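Local coordinates for protein PA_0080 (Pseudomonas aeruginosa, PDB 3ZHN) that probably serves as the outer-membrane lipoprotein TssJ1 of a type VI secretion system, anchoring the membrane-spanning part of the secretion machine, at residues A[33-38]-A[140-145]; A[65-70]-A[81-86]; A[40-45]-A[146-151]. One frame throughout, in Å; residues are numbered along the deposited sequence.

Interaction 1 of 3, residues A[33-38]-A[140-145]; sequences VVIWLH and SHLDIT
His38 and Asp143 join side chain to side chain: NE2 of the histidine gives its hydrogen to Asp143 OD1 at 2.7 Å, nearly straight. The oxygen lies in the plane of the imidazole, but the donor meets OD1 on its anti side, 29° out of the carboxylate plane. OD1 also takes a salt bridge from Arg156, while the other ring nitrogen, His38 ND1, is hydrogen-bonded to Glu100, so both nitrogens of the ring are engaged. Two carboxylates at its two nitrogens would be expected to favour the protonated imidazole. Behind this pair runs the backbone pairing of two parallel strands, 33-38 and 140-145, in the mixed sheet of a two-sheet beta-sandwich of the TssJ family. Val34 N bonds to Ser140 O, Leu142 N to Val34 O, Trp36 N to Leu142 O, Ile144 N to Trp36 O at 2.8 Å, and His38 N to Ile144 O. The intervening Val33, Ile35 and Leu37 bond instead to Arg105, Ile103 and Arg101 of strand 100-107 on the far side. On the face carrying His38, Val34 CB makes a CH-pi contact over one face of the His141 ring, 3.9 Å from its centroid. With CG beside its backbone N (chi1 -73°), Trp36 turns the edge of its six-membered ring toward the face of the His141 imidazole, offset, planes at 72°. Trp36 CB lies 3.3 Å from Asp143 OD1, and the same Arg156 makes a cation-pi contact with the indole. The other face is largely apolar, Ser140 apart: Ile35 CG2 meets Ile144 CD1 at 3.8 Å, Ile35 CG1 faces Leu142 CD1, and Leu37 CD2 approaches Ile144 CB, with Phe116 of the second sheet packing against Ile144.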
loop_
_atom_site.group_PDB
_atom_site.type_symbol
_atom_site.label_atom_id
_atom_site.label_comp_id
_atom_site.label_asym_id
_atom_site.label_seq_id
_atom_site.Cartn_x
_atom_site.Cartn_y
_atom_site.Cartn_z
ATOM N N VAL A 33 -9.481 8.830 -4.793
ATOM C CA VAL A 33 -8.460 8.699 -3.769
ATOM C C VAL A 33 -7.232 9.506 -4.234
ATOM O O VAL A 33 -6.802 9.371 -5.393
ATOM C CB VAL A 33 -8.078 7.218 -3.535
ATOM C CG1 VAL A 33 -6.943 7.094 -2.516
ATOM C CG2 VAL A 33 -9.324 6.428 -3.209
ATOM N N VAL A 34 -6.706 10.332 -3.335
ATOM C CA VAL A 34 -5.435 10.936 -3.473
ATOM C C VAL A 34 -4.540 10.440 -2.349
ATOM O O VAL A 34 -4.939 10.508 -1.179
ATOM C CB VAL A 34 -5.452 12.476 -3.482
ATOM C CG1 VAL A 34 -4.073 13.008 -3.867
ATOM C CG2 VAL A 34 -6.465 13.007 -4.513
ATOM N N ILE A 35 -3.363 9.926 -2.722
ATOM C CA ILE A 35 -2.400 9.452 -1.780
ATOM C C ILE A 35 -1.110 10.211 -1.957
ATOM O O ILE A 35 -0.535 10.232 -3.084
ATOM C CB ILE A 35 -2.097 7.955 -1.969
ATOM C CG1 ILE A 35 -3.349 7.105 -1.625
ATOM C CG2 ILE A 35 -0.892 7.500 -1.104
ATOM C CD1 ILE A 35 -3.232 5.672 -2.098
ATOM N N TRP A 36 -0.661 10.765 -0.834
ATOM C CA TRP A 36 0.680 11.307 -0.750
ATOM C C TRP A 36 1.549 10.281 -0.060
ATOM O O TRP A 36 1.320 9.935 1.134
ATOM C CB TRP A 36 0.731 12.610 0.018
ATOM C CG TRP A 36 0.165 13.752 -0.723
ATOM C CD1 TRP A 36 0.851 14.698 -1.498
ATOM C CD2 TRP A 36 -1.210 14.142 -0.748
ATOM N NE1 TRP A 36 -0.020 15.636 -1.969
ATOM C CE2 TRP A 36 -1.290 15.290 -1.567
ATOM C CE3 TRP A 36 -2.384 13.617 -0.187
ATOM C CZ2 TRP A 36 -2.476 15.952 -1.800
ATOM C CZ3 TRP A 36 -3.576 14.299 -0.428
ATOM C CH2 TRP A 36 -3.604 15.451 -1.227
ATOM N N LEU A 37 2.564 9.808 -0.786
ATOM C CA LEU A 37 3.496 8.778 -0.285
ATOM C C LEU A 37 4.754 9.474 0.200
ATOM O O LEU A 37 5.358 10.225 -0.554
ATOM C CB LEU A 37 3.897 7.804 -1.416
ATOM C CG LEU A 37 2.864 6.904 -2.130
ATOM C CD1 LEU A 37 3.529 6.197 -3.296
ATOM C CD2 LEU A 37 2.347 5.894 -1.129
ATOM N N HIS A 38 5.164 9.208 1.448
ATOM C CA HIS A 38 6.304 9.827 2.038
ATOM C C HIS A 38 7.252 8.727 2.450
ATOM O O HIS A 38 6.978 7.979 3.389
ATOM C CB HIS A 38 5.895 10.618 3.314
ATOM C CG HIS A 38 4.741 11.506 3.129
ATOM N ND1 HIS A 38 4.783 12.687 2.404
ATOM C CD2 HIS A 38 3.482 11.387 3.594
ATOM C CE1 HIS A 38 3.589 13.245 2.419
ATOM N NE2 HIS A 38 2.771 12.464 3.101
ATOM N N SER A 140 -11.470 10.409 -0.765
ATOM C CA SER A 140 -10.561 10.108 0.329
ATOM C C SER A 140 -9.168 10.590 0.009
ATOM O O SER A 140 -8.636 10.254 -1.032
ATOM C CB SER A 140 -10.530 8.576 0.621
ATOM O OG SER A 140 -11.762 8.062 1.055
ATOM N N HIS A 141 -8.563 11.311 0.940
ATOM C CA HIS A 141 -7.189 11.786 0.854
ATOM C C HIS A 141 -6.384 11.120 1.971
ATOM O O HIS A 141 -6.864 11.086 3.108
ATOM C CB HIS A 141 -7.095 13.316 0.884
ATOM C CG HIS A 141 -7.608 13.997 -0.346
ATOM N ND1 HIS A 141 -7.417 15.352 -0.573
ATOM C CD2 HIS A 141 -8.193 13.502 -1.469
ATOM C CE1 HIS A 141 -7.941 15.671 -1.739
ATOM N NE2 HIS A 141 -8.441 14.572 -2.296
ATOM N N LEU A 142 -5.208 10.639 1.635
ATOM C CA LEU A 142 -4.398 9.827 2.550
ATOM C C LEU A 142 -2.962 10.303 2.462
ATOM O O LEU A 142 -2.413 10.503 1.399
ATOM C CB LEU A 142 -4.502 8.380 2.210
ATOM C CG LEU A 142 -5.866 7.742 2.174
ATOM C CD1 LEU A 142 -5.789 6.398 1.554
ATOM C CD2 LEU A 142 -6.408 7.564 3.577
ATOM N N ASP A 143 -2.322 10.314 3.625
ATOM C CA ASP A 143 -0.868 10.457 3.739
ATOM C C ASP A 143 -0.369 9.104 4.191
ATOM O O ASP A 143 -0.718 8.617 5.321
ATOM C CB ASP A 143 -0.491 11.498 4.775
ATOM C CG ASP A 143 -0.578 12.923 4.172
ATOM O OD1 ASP A 143 0.211 13.242 3.252
ATOM O OD2 ASP A 143 -1.441 13.693 4.604
ATOM N N ILE A 144 0.477 8.496 3.330
ATOM C CA ILE A 144 0.999 7.166 3.618
ATOM C C ILE A 144 2.518 7.306 3.780
ATOM O O ILE A 144 3.214 7.697 2.834
ATOM C CB ILE A 144 0.600 6.146 2.571
ATOM C CG1 ILE A 144 -0.939 6.025 2.562
ATOM C CG2 ILE A 144 1.224 4.789 2.877
ATOM C CD1 ILE A 144 -1.550 5.032 1.648
ATOM N N THR A 145 3.039 6.980 4.975
ATOM C CA THR A 145 4.451 7.043 5.290
ATOM C C THR A 145 5.015 5.643 5.210
ATOM O O THR A 145 4.476 4.722 5.837
ATOM C CB THR A 145 4.703 7.765 6.652
ATOM O OG1 THR A 145 4.120 9.066 6.537
ATOM C CG2 THR A 145 6.223 7.898 6.917
#

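Interaction 2 of 3, residues A[65-70]-A[81-86]; sequences TAFGRA and STLGGD
Leu83 reaches across to the helical turn 65-69 with both methyls: CD2 rests 3.6 Å from the backbone N of Phe67 and 4.0 Å from Ala66 CB, while Leu83 CD1 meets the ring edge at Phe67 CD1, 4.1 Å away and near the ring plane. Just past the end of that turn, Ala70 CB touches Thr82 CG2 at 4.0 Å. No direct hydrogen bond crosses; two waters do the polar work. Each donates to Asp86 OD2 and accepts a backbone N-H, one from Ala66 and the other from Phe67 (2.9 Å from Phe67 N), so one carboxylate oxygen serves two amides. The segments belong to a small helical insertion between strands 54-61 and 87-95, and helix 79-83 packs back against the weakly bonded helix 65-69. Further out, Gly84 leaves helix 79-83 with positive phi, and Asp86 N bonds to Leu83 O, the Asp86 backbone being tied also to Lys62. Thr82 OG1 turns to the carbonyls of Asn78 and Ala74, which share its one proton, leaving its methyl for Ala70. Phe67, with CG anti to the backbone N (chi1 -178°), reaches Tyr59 and Leu61 of the underlying sheet, and Leu75 touches Phe67, Ala70 and Leu83.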
loop_
_atom_site.group_PDB
_atom_site.type_symbol
_atom_site.label_atom_id
_atom_site.label_comp_id
_atom_site.label_asym_id
_atom_site.label_seq_id
_atom_site.Cartn_x
_atom_site.Cartn_y
_atom_site.Cartn_z
ATOM N N THR A 65 -10.481 -10.117 3.041
ATOM C CA THR A 65 -10.222 -11.181 4.018
ATOM C C THR A 65 -9.096 -12.083 3.580
ATOM O O THR A 65 -8.137 -12.339 4.344
ATOM C CB THR A 65 -11.555 -11.962 4.308
ATOM O OG1 THR A 65 -12.578 -11.041 4.695
ATOM C CG2 THR A 65 -11.314 -13.047 5.318
ATOM N N ALA A 66 -9.155 -12.604 2.362
ATOM C CA ALA A 66 -8.042 -13.420 1.887
ATOM C C ALA A 66 -6.750 -12.651 1.838
ATOM O O ALA A 66 -5.709 -13.175 2.225
ATOM C CB ALA A 66 -8.364 -13.999 0.487
ATOM N N PHE A 67 -6.798 -11.407 1.337
ATOM C CA PHE A 67 -5.659 -10.559 1.296
ATOM C C PHE A 67 -4.904 -10.523 2.642
ATOM O O PHE A 67 -3.698 -10.655 2.703
ATOM C CB PHE A 67 -6.068 -9.147 0.847
ATOM C CG PHE A 67 -4.887 -8.211 0.736
ATOM C CD1 PHE A 67 -4.049 -8.219 -0.355
ATOM C CD2 PHE A 67 -4.614 -7.342 1.760
ATOM C CE1 PHE A 67 -2.999 -7.358 -0.415
ATOM C CE2 PHE A 67 -3.534 -6.468 1.702
ATOM C CZ PHE A 67 -2.740 -6.495 0.643
ATOM N N GLY A 68 -5.652 -10.259 3.701
ATOM C CA GLY A 68 -5.100 -10.165 5.074
ATOM C C GLY A 68 -4.598 -11.465 5.676
ATOM O O GLY A 68 -3.891 -11.393 6.687
ATOM N N ARG A 69 -5.006 -12.618 5.091
ATOM C CA ARG A 69 -4.599 -13.941 5.542
ATOM C C ARG A 69 -3.482 -14.574 4.759
ATOM O O ARG A 69 -2.995 -15.645 5.116
ATOM C CB ARG A 69 -5.796 -14.919 5.439
ATOM C CG ARG A 69 -6.840 -14.629 6.489
ATOM C CD ARG A 69 -8.079 -15.462 6.179
ATOM N NE ARG A 69 -9.123 -15.332 7.197
ATOM C CZ ARG A 69 -10.348 -15.846 7.149
ATOM N NH1 ARG A 69 -10.758 -16.499 6.080
ATOM N NH2 ARG A 69 -11.169 -15.727 8.208
ATOM N N ALA A 70 -3.125 -13.952 3.622
ATOM C CA ALA A 70 -2.227 -14.586 2.661
ATOM C C ALA A 70 -0.776 -14.413 3.099
ATOM O O ALA A 70 -0.398 -13.433 3.698
ATOM C CB ALA A 70 -2.412 -13.951 1.340
ATOM N N SER A 81 -3.723 -15.710 -8.621
ATOM C CA SER A 81 -4.097 -17.053 -8.212
ATOM C C SER A 81 -4.593 -17.047 -6.758
ATOM O O SER A 81 -5.541 -17.737 -6.410
ATOM C CB SER A 81 -2.912 -18.017 -8.360
ATOM O OG SER A 81 -3.276 -19.241 -7.773
ATOM N N THR A 82 -3.942 -16.251 -5.926
ATOM C CA THR A 82 -4.196 -16.247 -4.484
ATOM C C THR A 82 -5.543 -15.530 -4.158
ATOM O O THR A 82 -6.314 -16.011 -3.335
ATOM C CB THR A 82 -3.042 -15.518 -3.782
ATOM O OG1 THR A 82 -1.846 -16.268 -3.993
ATOM C CG2 THR A 82 -3.337 -15.367 -2.294
ATOM N N LEU A 83 -5.824 -14.446 -4.885
ATOM C CA LEU A 83 -6.967 -13.583 -4.570
ATOM C C LEU A 83 -8.174 -13.736 -5.494
ATOM O O LEU A 83 -9.296 -13.396 -5.125
ATOM C CB LEU A 83 -6.499 -12.137 -4.515
ATOM C CG LEU A 83 -5.407 -11.885 -3.475
ATOM C CD1 LEU A 83 -4.922 -10.450 -3.731
ATOM C CD2 LEU A 83 -5.857 -12.229 -2.019
ATOM N N GLY A 84 -7.923 -14.287 -6.689
ATOM C CA GLY A 84 -8.982 -14.513 -7.699
ATOM C C GLY A 84 -9.747 -13.254 -7.953
ATOM O O GLY A 84 -9.188 -12.175 -8.174
ATOM N N GLY A 85 -11.049 -13.407 -7.855
ATOM C CA GLY A 85 -12.005 -12.324 -8.131
ATOM C C GLY A 85 -11.931 -11.128 -7.236
ATOM O O GLY A 85 -12.444 -10.065 -7.577
ATOM N N ASP A 86 -11.348 -11.318 -6.051
ATOM C CA ASP A 86 -11.192 -10.217 -5.066
ATOM C C ASP A 86 -10.261 -9.134 -5.674
ATOM O O ASP A 86 -10.313 -8.013 -5.251
ATOM C CB ASP A 86 -10.499 -10.695 -3.766
ATOM C CG ASP A 86 -11.368 -11.620 -2.856
ATOM O OD1 ASP A 86 -12.597 -11.822 -3.141
ATOM O OD2 ASP A 86 -10.757 -12.166 -1.855
HETATM O O HOH W 1 -11.608 -12.250 0.774
HETATM O O HOH W 2 -8.862 -10.545 -0.571
#

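Interaction 3 of 3, residues A[40-45]-A[146-151]; sequences APNLNP and LGAQAI
The methyl of Ala148 lies over one face of the Asn42 side-chain amide, with ND2 3.9 Å from Ala148 CB, while Asn42 OD1 accepts a hydrogen bond from a water at 2.7 Å. That water in turn accepts from Ala148 N, bridging amide and backbone. Chi1 of 61° places CG between the backbone N and the carbonyl carbon, which sets the amide over Ala148. The Pro45 ring meets the same residue through CD, 3.3 Å from Ala148 O and 4.0 Å from Ala148 CB. Nearer the strand ends, Ala40 N bonds to Leu146 O at 2.9 Å and 169°, with the donor tilted 19° from the carbonyl plane. Leu43 CD1 lies beside this acceptor and packs on Leu146 CB at 3.6 Å; the two leucine side chains lie side by side, pointing the same way, and both touch Leu54 of strand 54-61. Ala40 to Leu43 form a type I beta turn, closed by Leu43 N to Ala40 O, and Ala148 CA directs a C-H...O contact to Asn42 O at 3.1 Å. Gly147 N is bonded to Ala150 O within its own loop, and Gly147 O takes the hydroxyl of Tyr120. Asn44 OD1 accepts from Arg121 N, and its ND2 donates to Pro53 O. The contact thus joins the loops that follow strands 31-39 and 139-146 at one end of the sandwich. With one direct hydrogen bond, one water bridge and close C-H...O approaches, its cohesion rests largely on backbone carbonyls and small apolar contacts, and the solvent-mediated link lies at the exposed Asn42.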
loop_
_atom_site.group_PDB
_atom_site.type_symbol
_atom_site.label_atom_id
_atom_site.label_comp_id
_atom_site.label_asym_id
_atom_site.label_seq_id
_atom_site.Cartn_x
_atom_site.Cartn_y
_atom_site.Cartn_z
ATOM N N ALA A 40 10.450 7.631 4.245
ATOM C CA ALA A 40 11.242 8.283 5.274
ATOM C C ALA A 40 12.742 8.298 4.922
ATOM O O ALA A 40 13.197 7.465 4.149
ATOM C CB ALA A 40 11.000 7.590 6.634
ATOM N N PRO A 41 13.486 9.210 5.533
ATOM C CA PRO A 41 14.934 9.206 5.407
ATOM C C PRO A 41 15.588 7.929 5.847
ATOM O O PRO A 41 16.613 7.582 5.345
ATOM C CB PRO A 41 15.355 10.338 6.365
ATOM C CG PRO A 41 14.215 11.269 6.457
ATOM C CD PRO A 41 13.006 10.387 6.325
ATOM N N ASN A 42 15.006 7.274 6.825
ATOM C CA ASN A 42 15.492 5.999 7.337
ATOM C C ASN A 42 14.766 4.741 6.732
ATOM O O ASN A 42 14.602 3.720 7.410
ATOM C CB ASN A 42 15.477 5.995 8.877
ATOM C CG ASN A 42 14.097 6.189 9.451
ATOM O OD1 ASN A 42 13.147 6.453 8.703
ATOM N ND2 ASN A 42 13.969 6.033 10.797
ATOM N N LEU A 43 14.241 4.907 5.531
ATOM C CA LEU A 43 13.526 3.859 4.827
ATOM C C LEU A 43 14.281 2.527 4.816
ATOM O O LEU A 43 15.436 2.491 4.473
ATOM C CB LEU A 43 13.324 4.313 3.393
ATOM C CG LEU A 43 12.459 3.431 2.466
ATOM C CD1 LEU A 43 10.991 3.531 2.917
ATOM C CD2 LEU A 43 12.568 3.952 1.051
ATOM N N ASN A 44 13.607 1.435 5.143
ATOM C CA ASN A 44 14.044 0.067 4.873
ATOM C C ASN A 44 15.553 -0.142 5.013
ATOM O O ASN A 44 16.212 -0.532 4.068
ATOM C CB ASN A 44 13.618 -0.353 3.487
ATOM C CG ASN A 44 13.741 -1.850 3.277
ATOM O OD1 ASN A 44 13.664 -2.664 4.204
ATOM N ND2 ASN A 44 13.934 -2.210 2.051
ATOM N N PRO A 45 16.098 0.090 6.224
ATOM C CA PRO A 45 17.582 0.078 6.335
ATOM C C PRO A 45 18.202 -1.280 6.197
ATOM O O PRO A 45 17.611 -2.297 6.575
ATOM C CB PRO A 45 17.818 0.686 7.742
ATOM C CG PRO A 45 16.539 0.387 8.472
ATOM C CD PRO A 45 15.469 0.577 7.468
ATOM N N LEU A 146 6.126 5.507 4.494
ATOM C CA LEU A 146 6.921 4.306 4.510
ATOM C C LEU A 146 8.116 4.557 5.442
ATOM O O LEU A 146 9.054 5.267 5.081
ATOM C CB LEU A 146 7.389 3.936 3.135
ATOM C CG LEU A 146 6.230 3.741 2.117
ATOM C CD1 LEU A 146 5.189 2.761 2.550
ATOM C CD2 LEU A 146 5.665 5.041 1.564
ATOM N N GLY A 147 8.011 4.021 6.655
ATOM C CA GLY A 147 9.070 4.188 7.657
ATOM C C GLY A 147 10.217 3.186 7.588
ATOM O O GLY A 147 10.359 2.458 6.588
ATOM N N ALA A 148 11.079 3.226 8.583
ATOM C CA ALA A 148 12.157 2.269 8.619
ATOM C C ALA A 148 11.578 0.834 8.551
ATOM O O ALA A 148 12.228 -0.050 7.917
ATOM C CB ALA A 148 12.933 2.405 9.887
ATOM N N GLN A 149 10.450 0.606 9.228
ATOM C CA GLN A 149 9.907 -0.755 9.340
ATOM C C GLN A 149 8.385 -0.867 9.372
ATOM O O GLN A 149 7.871 -1.915 9.754
ATOM C CB GLN A 149 10.491 -1.546 10.586
ATOM C CG GLN A 149 10.123 -0.988 11.883
ATOM C CD GLN A 149 10.926 -1.492 13.049
ATOM O OE1 GLN A 149 12.058 -1.849 12.925
ATOM N NE2 GLN A 149 10.299 -1.513 14.190
ATOM N N ALA A 150 7.666 0.146 8.887
ATOM C CA ALA A 150 6.243 0.115 8.938
ATOM C C ALA A 150 5.625 1.090 7.925
ATOM O O ALA A 150 6.119 2.224 7.739
ATOM C CB ALA A 150 5.754 0.476 10.344
ATOM N N ILE A 151 4.527 0.633 7.358
ATOM C CA ILE A 151 3.590 1.452 6.604
ATOM C C ILE A 151 2.652 2.101 7.605
ATOM O O ILE A 151 2.026 1.395 8.380
ATOM C CB ILE A 151 2.721 0.652 5.621
ATOM C CG1 ILE A 151 3.571 -0.227 4.704
ATOM C CG2 ILE A 151 1.815 1.599 4.875
ATOM C CD1 ILE A 151 2.768 -1.239 3.971
HETATM O O HOH W 3 10.646 6.110 9.716
#

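How the interactions relate
From the N terminus the chain first lays down strand 31-39, carrying 33-38, then turns through 40-45. Interaction 2 is the first contact to close, a short loop with ten residues between its segments, made in the helical insertion after strand 54-61. Only after the second sheet is complete does 140-145 close interaction 1, and 146-151 then closes interaction 3. Interactions 1 and 3 cross along the chain and adjoin in space through a probable hydrogen bond, His38 O 2.8 Å from Leu146 N, so strand pairing runs on into loop packing. Interaction 2 nests inside both, its centre about 23 Å from that of interaction 1, and lies beside the second sheet.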